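Local coordinates for protein exodeoxyribonuclease 10 (Escherichia coli, PDB 4FZX) that degrades single- and double-stranded DNA exonucleolytically in the 3' to 5' direction, using magnesium as its cofactor, in DNA repair and related processes, at residues H132-A136 and L137-Y141; P45-M48 and A49-I53; K61-I64 and E65-I68. All blocks are in the same frame, centred on the assembly; numbering follows the deposited sequence.

Contact 1 (H132-A136 and L137-Y141); sequences HHHRA and LYDCY. With NA (sodium ion), chain G.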
loop_
_atom_site.group_PDB
_atom_site.type_symbol
_atom_site.label_atom_id
_atom_site.label_comp_id
_atom_site.label_asym_id
_atom_site.label_seq_id
_atom_site.Cartn_x
_atom_site.Cartn_y
_atom_site.Cartn_z
ATOM N N HIS C 132 -43.250 -5.914 -6.681
ATOM C CA HIS C 132 -42.471 -4.845 -7.270
ATOM C C HIS C 132 -41.210 -4.642 -6.449
ATOM O O HIS C 132 -41.061 -5.221 -5.378
ATOM C CB HIS C 132 -43.284 -3.532 -7.344
ATOM C CG HIS C 132 -43.907 -3.126 -6.039
ATOM N ND1 HIS C 132 -43.176 -2.597 -4.994
ATOM C CD2 HIS C 132 -45.185 -3.197 -5.602
ATOM C CE1 HIS C 132 -43.975 -2.382 -3.964
ATOM N NE2 HIS C 132 -45.197 -2.750 -4.301
ATOM N N HIS C 133 -40.278 -3.876 -7.011
ATOM C CA HIS C 133 -39.078 -3.444 -6.326
ATOM C C HIS C 133 -39.416 -2.935 -4.923
ATOM O O HIS C 133 -40.394 -2.202 -4.723
ATOM C CB HIS C 133 -38.374 -2.366 -7.173
ATOM C CG HIS C 133 -37.054 -1.912 -6.624
ATOM N ND1 HIS C 133 -36.258 -2.706 -5.821
ATOM C CD2 HIS C 133 -36.367 -0.756 -6.809
ATOM C CE1 HIS C 133 -35.151 -2.048 -5.517
ATOM N NE2 HIS C 133 -35.179 -0.876 -6.130
ATOM N N HIS C 134 -38.688 -3.445 -3.936
ATOM C CA HIS C 134 -38.907 -3.075 -2.534
ATOM C C HIS C 134 -40.028 -3.875 -1.872
ATOM O O HIS C 134 -40.420 -3.585 -0.743
ATOM C CB HIS C 134 -39.175 -1.579 -2.391
ATOM C CG HIS C 134 -38.122 -0.717 -3.005
ATOM N ND1 HIS C 134 -36.836 -0.653 -2.514
ATOM C CD2 HIS C 134 -38.166 0.128 -4.061
ATOM C CE1 HIS C 134 -36.132 0.197 -3.240
ATOM N NE2 HIS C 134 -36.918 0.690 -4.181
ATOM N N ARG C 135 -40.493 -4.923 -2.540
ATOM C CA ARG C 135 -41.168 -5.996 -1.831
ATOM C C ARG C 135 -40.171 -7.113 -1.611
ATOM O O ARG C 135 -39.385 -7.428 -2.497
ATOM C CB ARG C 135 -42.407 -6.480 -2.582
ATOM C CG ARG C 135 -43.544 -5.420 -2.673
ATOM C CD ARG C 135 -44.185 -5.109 -1.298
ATOM N NE ARG C 135 -44.728 -6.314 -0.666
ATOM C CZ ARG C 135 -45.929 -6.831 -0.916
ATOM N NH1 ARG C 135 -46.778 -6.207 -1.729
ATOM N NH2 ARG C 135 -46.299 -7.952 -0.315
ATOM N N ALA C 136 -40.158 -7.663 -0.401
ATOM C CA ALA C 136 -39.043 -8.474 0.043
ATOM C C ALA C 136 -38.666 -9.591 -0.927
ATOM O O ALA C 136 -37.492 -9.727 -1.260
ATOM C CB ALA C 136 -39.304 -9.032 1.440
ATOM N N LEU C 137 -39.646 -10.390 -1.374
ATOM C CA LEU C 137 -39.342 -11.531 -2.244
ATOM C C LEU C 137 -38.793 -11.077 -3.584
ATOM O O LEU C 137 -37.896 -11.703 -4.147
ATOM C CB LEU C 137 -40.568 -12.438 -2.455
ATOM C CG LEU C 137 -40.249 -13.773 -3.137
ATOM C CD1 LEU C 137 -39.279 -14.613 -2.282
ATOM C CD2 LEU C 137 -41.497 -14.580 -3.488
ATOM N N TYR C 138 -39.306 -9.956 -4.079
ATOM C CA TYR C 138 -38.811 -9.384 -5.320
ATOM C C TYR C 138 -37.329 -9.037 -5.199
ATOM O O TYR C 138 -36.507 -9.470 -6.024
ATOM C CB TYR C 138 -39.640 -8.153 -5.681
ATOM C CG TYR C 138 -39.371 -7.607 -7.052
ATOM C CD1 TYR C 138 -38.199 -6.907 -7.323
ATOM C CD2 TYR C 138 -40.300 -7.769 -8.078
ATOM C CE1 TYR C 138 -37.956 -6.388 -8.580
ATOM C CE2 TYR C 138 -40.060 -7.255 -9.348
ATOM C CZ TYR C 138 -38.891 -6.559 -9.585
ATOM O OH TYR C 138 -38.633 -6.067 -10.846
ATOM N N ASP C 139 -36.969 -8.328 -4.127
ATOM C CA ASP C 139 -35.585 -7.924 -3.928
ATOM C C ASP C 139 -34.650 -9.104 -3.653
ATOM O O ASP C 139 -33.445 -9.028 -3.939
ATOM C CB ASP C 139 -35.473 -6.910 -2.800
ATOM C CG ASP C 139 -36.000 -5.523 -3.187
ATOM O OD1 ASP C 139 -36.599 -5.370 -4.278
ATOM O OD2 ASP C 139 -35.846 -4.588 -2.367
ATOM N N CYS C 140 -35.188 -10.182 -3.078
ATOM C CA CYS C 140 -34.423 -11.419 -2.890
ATOM C C CYS C 140 -33.948 -11.981 -4.213
ATOM O O CYS C 140 -32.834 -12.462 -4.317
ATOM C CB CYS C 140 -35.255 -12.482 -2.145
ATOM S SG CYS C 140 -35.319 -12.251 -0.354
ATOM N N TYR C 141 -34.816 -11.940 -5.219
ATOM C CA TYR C 141 -34.465 -12.402 -6.563
ATOM C C TYR C 141 -33.405 -11.532 -7.221
ATOM O O TYR C 141 -32.526 -12.034 -7.928
ATOM C CB TYR C 141 -35.714 -12.493 -7.446
ATOM C CG TYR C 141 -36.445 -13.796 -7.265
ATOM C CD1 TYR C 141 -36.039 -14.936 -7.950
ATOM C CD2 TYR C 141 -37.442 -13.928 -6.302
ATOM C CE1 TYR C 141 -36.665 -16.154 -7.760
ATOM C CE2 TYR C 141 -38.062 -15.154 -6.083
ATOM C CZ TYR C 141 -37.673 -16.260 -6.834
ATOM O OH TYR C 141 -38.280 -17.480 -6.639
HETATM NA NA NA G . -35.607 -4.415 -0.164
HETATM O O HOH W 1 -36.527 -1.989 -0.345
#
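D139 turns its CG back beside its own backbone N (chi1 -73°), while the ring of H133 swings out with CG anti to the backbone N (chi1 -175°); between them these torsions bring the OD1 end of the carboxylate up to H133 ND1. That bond, 3.1 Å from H133 ND1 to D139 OD1, lies close to the plane of the imidazole but meets the oxygen on its syn side, well out of the carboxylate plane. The backbone N-H of H134 reaches the same OD1 from the opposite face of the carboxylate, at 2.9 Å from H134 N and nearly straight (171°). Two donors thus grip D139 OD1 and fix the rotation of the group, leaving D139 OD2 to bind the sodium ion at 2.2 Å. H134 joins less directly: a water sits at the edge of its ring, 2.6 Å from H134 ND1, and also coordinates the sodium. Behind this, the H132-R135 type II turn is closed by R135 N to H132 O, and the ring of Y138 lies flat beneath it, its centre under H133 N, with Y138 CB 3.3 Å from H132 O. R135 then leads into helix 136-154, its carbonyl taking D139 N, while its guanidinium makes a salt bridge with E18. D6 and E8 complete the protein part of the metal site, which also takes a DNA phosphate. H134 and D139, five residues apart at the start of a helix, are consistent with the third exonuclease motif of the DEDDh family.

Contact 2 (P45-M48 and A49-I53); sequences PQAM and AIHRI. With nucleotides of chain A.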
loop_
_atom_site.group_PDB
_atom_site.type_symbol
_atom_site.label_atom_id
_atom_site.label_comp_id
_atom_site.label_asym_id
_atom_site.label_seq_id
_atom_site.Cartn_x
_atom_site.Cartn_y
_atom_site.Cartn_z
ATOM N N PRO C 45 -44.084 7.148 7.067
ATOM C CA PRO C 45 -44.509 7.470 5.700
ATOM C C PRO C 45 -43.358 7.407 4.699
ATOM O O PRO C 45 -43.570 7.125 3.522
ATOM C CB PRO C 45 -45.048 8.914 5.817
ATOM C CG PRO C 45 -44.657 9.391 7.202
ATOM C CD PRO C 45 -44.516 8.169 8.043
ATOM N N GLN C 46 -42.146 7.675 5.168
ATOM C CA GLN C 46 -40.972 7.560 4.341
ATOM C C GLN C 46 -40.740 6.094 3.931
ATOM O O GLN C 46 -40.513 5.802 2.765
ATOM C CB GLN C 46 -39.759 8.145 5.081
ATOM C CG GLN C 46 -38.514 8.361 4.225
ATOM C CD GLN C 46 -37.454 9.255 4.915
ATOM O OE1 GLN C 46 -36.936 8.926 5.996
ATOM N NE2 GLN C 46 -37.118 10.376 4.271
ATOM N N ALA C 47 -40.866 5.175 4.883
ATOM C CA ALA C 47 -40.760 3.738 4.595
ATOM C C ALA C 47 -41.949 3.260 3.747
ATOM O O ALA C 47 -41.789 2.493 2.796
ATOM C CB ALA C 47 -40.679 2.924 5.921
HETATM N N MSE C 48 -43.142 3.718 4.089
HETATM C CA MSE C 48 -44.319 3.307 3.336
HETATM C C MSE C 48 -44.276 3.773 1.870
HETATM O O MSE C 48 -44.884 3.143 0.996
HETATM C CB MSE C 48 -45.606 3.757 4.012
HETATM C CG MSE C 48 -46.836 3.027 3.477
HETATM SE SE MSE C 48 -48.503 3.595 4.310
HETATM C CE MSE C 48 -48.015 5.439 4.832
ATOM N N ALA C 49 -43.517 4.835 1.598
ATOM C CA ALA C 49 -43.412 5.363 0.242
ATOM C C ALA C 49 -42.492 4.505 -0.597
ATOM O O ALA C 49 -42.569 4.507 -1.837
ATOM C CB ALA C 49 -42.915 6.807 0.257
ATOM N N ILE C 50 -41.588 3.808 0.086
ATOM C CA ILE C 50 -40.660 2.900 -0.556
ATOM C C ILE C 50 -41.281 1.512 -0.804
ATOM O O ILE C 50 -41.306 1.047 -1.937
ATOM C CB ILE C 50 -39.337 2.780 0.256
ATOM C CG1 ILE C 50 -38.611 4.132 0.288
ATOM C CG2 ILE C 50 -38.451 1.706 -0.337
ATOM C CD1 ILE C 50 -37.476 4.219 1.314
ATOM N N HIS C 51 -41.748 0.837 0.255
ATOM C CA HIS C 51 -42.202 -0.549 0.101
ATOM C C HIS C 51 -43.700 -0.677 -0.169
ATOM O O HIS C 51 -44.157 -1.713 -0.646
ATOM C CB HIS C 51 -41.778 -1.425 1.283
ATOM C CG HIS C 51 -42.240 -0.913 2.605
ATOM N ND1 HIS C 51 -43.528 -0.470 2.821
ATOM C CD2 HIS C 51 -41.567 -0.693 3.761
ATOM C CE1 HIS C 51 -43.642 -0.057 4.070
ATOM N NE2 HIS C 51 -42.475 -0.215 4.669
ATOM N N ARG C 52 -44.440 0.395 0.106
ATOM C CA ARG C 52 -45.865 0.482 -0.201
ATOM C C ARG C 52 -46.636 -0.638 0.474
ATOM O O ARG C 52 -47.548 -1.238 -0.109
ATOM C CB ARG C 52 -46.105 0.481 -1.705
ATOM C CG ARG C 52 -45.750 1.799 -2.376
ATOM C CD ARG C 52 -45.884 1.686 -3.872
ATOM N NE ARG C 52 -44.661 1.201 -4.490
ATOM C CZ ARG C 52 -44.600 0.685 -5.714
ATOM N NH1 ARG C 52 -45.707 0.524 -6.430
ATOM N NH2 ARG C 52 -43.434 0.288 -6.205
ATOM N N ILE C 53 -46.215 -0.948 1.690
ATOM C CA ILE C 53 -46.969 -1.810 2.554
ATOM C C ILE C 53 -47.654 -0.947 3.583
ATOM O O ILE C 53 -46.997 -0.190 4.304
ATOM C CB ILE C 53 -46.044 -2.840 3.258
ATOM C CG1 ILE C 53 -45.333 -3.698 2.198
ATOM C CG2 ILE C 53 -46.858 -3.703 4.240
ATOM C CD1 ILE C 53 -44.091 -4.434 2.680
ATOM P P DG A 17 -33.701 -1.805 1.524
ATOM O OP1 DG A 17 -34.298 -3.126 1.252
ATOM O OP2 DG A 17 -33.427 -0.906 0.386
ATOM O "O5'" DG A 17 -34.573 -1.026 2.594
ATOM C "C5'" DG A 17 -35.009 -1.708 3.753
ATOM C "C4'" DG A 17 -36.076 -0.934 4.496
ATOM O "O4'" DG A 17 -35.458 0.207 5.105
ATOM C "C3'" DG A 17 -37.225 -0.373 3.666
ATOM O "O3'" DG A 17 -38.234 -1.364 3.573
ATOM C "C2'" DG A 17 -37.693 0.808 4.516
ATOM C "C1'" DG A 17 -36.390 1.269 5.161
ATOM N N9 DG A 17 -35.760 2.353 4.444
ATOM C C8 DG A 17 -34.895 2.236 3.383
ATOM N N7 DG A 17 -34.480 3.383 2.942
ATOM C C5 DG A 17 -35.101 4.302 3.781
ATOM C C6 DG A 17 -35.014 5.705 3.785
ATOM O O6 DG A 17 -34.330 6.409 3.028
ATOM N N1 DG A 17 -35.811 6.269 4.784
ATOM C C2 DG A 17 -36.588 5.548 5.681
ATOM N N2 DG A 17 -37.303 6.258 6.583
ATOM N N3 DG A 17 -36.681 4.221 5.674
ATOM C C4 DG A 17 -35.909 3.684 4.698
#
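A47 O and the side chain of H51 face each other one helical turn apart: the carbonyl oxygen stands over the centre of the imidazole, 3.2 Å above its plane. It is not left to the ring, for H51 N donates to A47 O at 3.0 Å in a nearly straight bond (170°), and I50 N adds a weak one. The ring gets there because H51 CG lies between its own backbone N and carbonyl carbon (chi1 56°), folding the imidazole back along the helix. Both ring nitrogens are used: H51 ND1 accepts from I53 N at 3.0 Å, and H51 NE2 bonds to the carbonyl oxygen of T9. A leucine in its place would probably leave the N-H of I53 and the T9 carbonyl without their mates, freeing the chain to shift where it leaves the helix. There R52, with positive phi, gives M48 O a weak bond from its N. At the other end S44 OG accepts from A47 N, as an N-cap serine would. Outward, Q46 stretches its amide to the guanine of DG17 of chain A, where Q46 OE1 takes N2 at 2.8 Å and, weakly, N1 at 3.1 Å. I50 CD1 presses on the same base, 3.4 Å from DG17 C5, and the edge of the H51 ring brings CD2 to 3.4 Å from DG17 O3'. The short helix 45-51, held at its start by S44 and turned off at its end, forms part of the surface that meets the bound DNA in this DnaQ-family exonuclease, touching one guanosine through Q46, I50 and H51.

Contact 3 (K61-I64 and E65-I68); sequences KPWI and EDVI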
loop_
_atom_site.group_PDB
_atom_site.type_symbol
_atom_site.label_atom_id
_atom_site.label_comp_id
_atom_site.label_asym_id
_atom_site.label_seq_id
_atom_site.Cartn_x
_atom_site.Cartn_y
_atom_site.Cartn_z
ATOM N N LYS C 61 -51.258 -9.827 10.927
ATOM C CA LYS C 61 -50.211 -10.753 10.523
ATOM C C LYS C 61 -49.468 -11.252 11.743
ATOM O O LYS C 61 -49.618 -10.715 12.823
ATOM C CB LYS C 61 -49.253 -10.084 9.527
ATOM C CG LYS C 61 -49.874 -9.833 8.165
ATOM C CD LYS C 61 -50.281 -11.151 7.526
ATOM C CE LYS C 61 -50.796 -10.981 6.117
ATOM N NZ LYS C 61 -52.179 -10.475 6.135
ATOM N N PRO C 62 -48.667 -12.303 11.577
ATOM C CA PRO C 62 -47.874 -12.764 12.721
ATOM C C PRO C 62 -46.765 -11.762 13.093
ATOM O O PRO C 62 -46.309 -10.996 12.234
ATOM C CB PRO C 62 -47.268 -14.086 12.227
ATOM C CG PRO C 62 -48.038 -14.458 10.988
ATOM C CD PRO C 62 -48.601 -13.212 10.416
ATOM N N TRP C 63 -46.343 -11.770 14.362
ATOM C CA TRP C 63 -45.155 -11.019 14.792
ATOM C C TRP C 63 -43.896 -11.633 14.201
ATOM O O TRP C 63 -43.918 -12.791 13.788
ATOM C CB TRP C 63 -45.033 -11.013 16.316
ATOM C CG TRP C 63 -46.267 -10.529 17.041
ATOM C CD1 TRP C 63 -47.120 -11.287 17.801
ATOM C CD2 TRP C 63 -46.717 -9.172 17.167
ATOM N NE1 TRP C 63 -48.095 -10.493 18.354
ATOM C CE2 TRP C 63 -47.865 -9.190 18.003
ATOM C CE3 TRP C 63 -46.268 -7.947 16.660
ATOM C CZ2 TRP C 63 -48.589 -8.039 18.311
ATOM C CZ3 TRP C 63 -46.982 -6.790 16.978
ATOM C CH2 TRP C 63 -48.122 -6.846 17.819
ATOM N N ILE C 64 -42.806 -10.868 14.154
ATOM C CA ILE C 64 -41.553 -11.373 13.588
ATOM C C ILE C 64 -41.070 -12.654 14.293
ATOM O O ILE C 64 -40.601 -13.587 13.638
ATOM C CB ILE C 64 -40.421 -10.285 13.542
ATOM C CG1 ILE C 64 -39.180 -10.804 12.815
ATOM C CG2 ILE C 64 -40.040 -9.785 14.936
ATOM C CD1 ILE C 64 -39.443 -11.289 11.407
ATOM N N GLU C 65 -41.220 -12.690 15.618
ATOM C CA GLU C 65 -40.838 -13.847 16.433
ATOM C C GLU C 65 -41.536 -15.125 15.976
ATOM O O GLU C 65 -40.952 -16.206 16.009
ATOM C CB GLU C 65 -41.164 -13.583 17.908
ATOM C CG GLU C 65 -40.237 -12.583 18.569
ATOM C CD GLU C 65 -40.619 -11.122 18.288
ATOM O OE1 GLU C 65 -39.777 -10.230 18.577
ATOM O OE2 GLU C 65 -41.746 -10.870 17.782
ATOM N N ASP C 66 -42.780 -14.980 15.531
ATOM C CA ASP C 66 -43.626 -16.100 15.138
ATOM C C ASP C 66 -43.158 -16.682 13.810
ATOM O O ASP C 66 -43.448 -17.829 13.487
ATOM C CB ASP C 66 -45.081 -15.628 14.985
ATOM C CG ASP C 66 -45.706 -15.171 16.311
ATOM O OD1 ASP C 66 -45.302 -15.685 17.380
ATOM O OD2 ASP C 66 -46.641 -14.324 16.261
ATOM N N VAL C 67 -42.456 -15.871 13.033
ATOM C CA VAL C 67 -42.270 -16.131 11.608
ATOM C C VAL C 67 -40.799 -16.449 11.339
ATOM O O VAL C 67 -40.467 -17.323 10.528
ATOM C CB VAL C 67 -42.793 -14.902 10.761
ATOM C CG1 VAL C 67 -41.812 -14.476 9.719
ATOM C CG2 VAL C 67 -44.182 -15.201 10.166
ATOM N N ILE C 68 -39.927 -15.860 12.147
ATOM C CA ILE C 68 -38.484 -16.004 11.938
ATOM C C ILE C 68 -37.958 -17.451 11.944
ATOM O O ILE C 68 -37.075 -17.783 11.147
ATOM C CB ILE C 68 -37.642 -15.061 12.844
ATOM C CG1 ILE C 68 -36.263 -14.826 12.229
ATOM C CG2 ILE C 68 -37.529 -15.597 14.256
ATOM C CD1 ILE C 68 -36.312 -14.205 10.830
#
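D66 curls back to W63, its OD2 taking the backbone N-H of W63 at 3.2 Å from above the carboxylate plane rather than within it. The two side chains run alongside, pointing the same way, and D66 OD2 also lies at the edge of the indole, 3.4 Å from W63 CD1. In return W63 O receives a weak bond from D66 N. Next to this polar pair is an apolar one: P62 CB rests against V67 CG2 at 3.9 Å, with D66 CB close by. Beneath, I64 O accepts twice, from I68 N at 2.8 Å almost in line with its C=O bond, and from V67 N at 3.0 Å from well above the carbonyl plane. What positions this turn is the body of the domain: I64 leans on I16 and P90, V67 on I19 and H35, and I68 on I19 and M92, while the backbone of P62 bonds to R38. The bond from W63 N to D66 OD2, a side chain three residues on reaching back to the N-H at the helix start, resembles one half of a capping box, and the P62-V67 touch has the spacing of a hydrophobic staple, together the signature of a helix start, here that of helix 64-67.

How the contacts relate
Contact 1 lies nearest the middle of the chain, about 8 Å from its centre, whereas contacts 2 and 3 are both about 17 Å out with several exposed residues. The first two adjoin, H51 and R52 packing against H132 and H134 in the H132-R135 turn, so the metal site and the DNA-facing helix sit side by side; contact 3 stays about 8 Å from either at the nearest atoms. All three rest on strand 16-25, where E18 makes a salt bridge with R135 and is touched by the side chain of I53. Their chemistry follows their place: carboxylate, histidine and metal in contact 1, helix carbonyls and a guanine in contact 2, and capping with aliphatic packing, well away from the DNA, in contact 3.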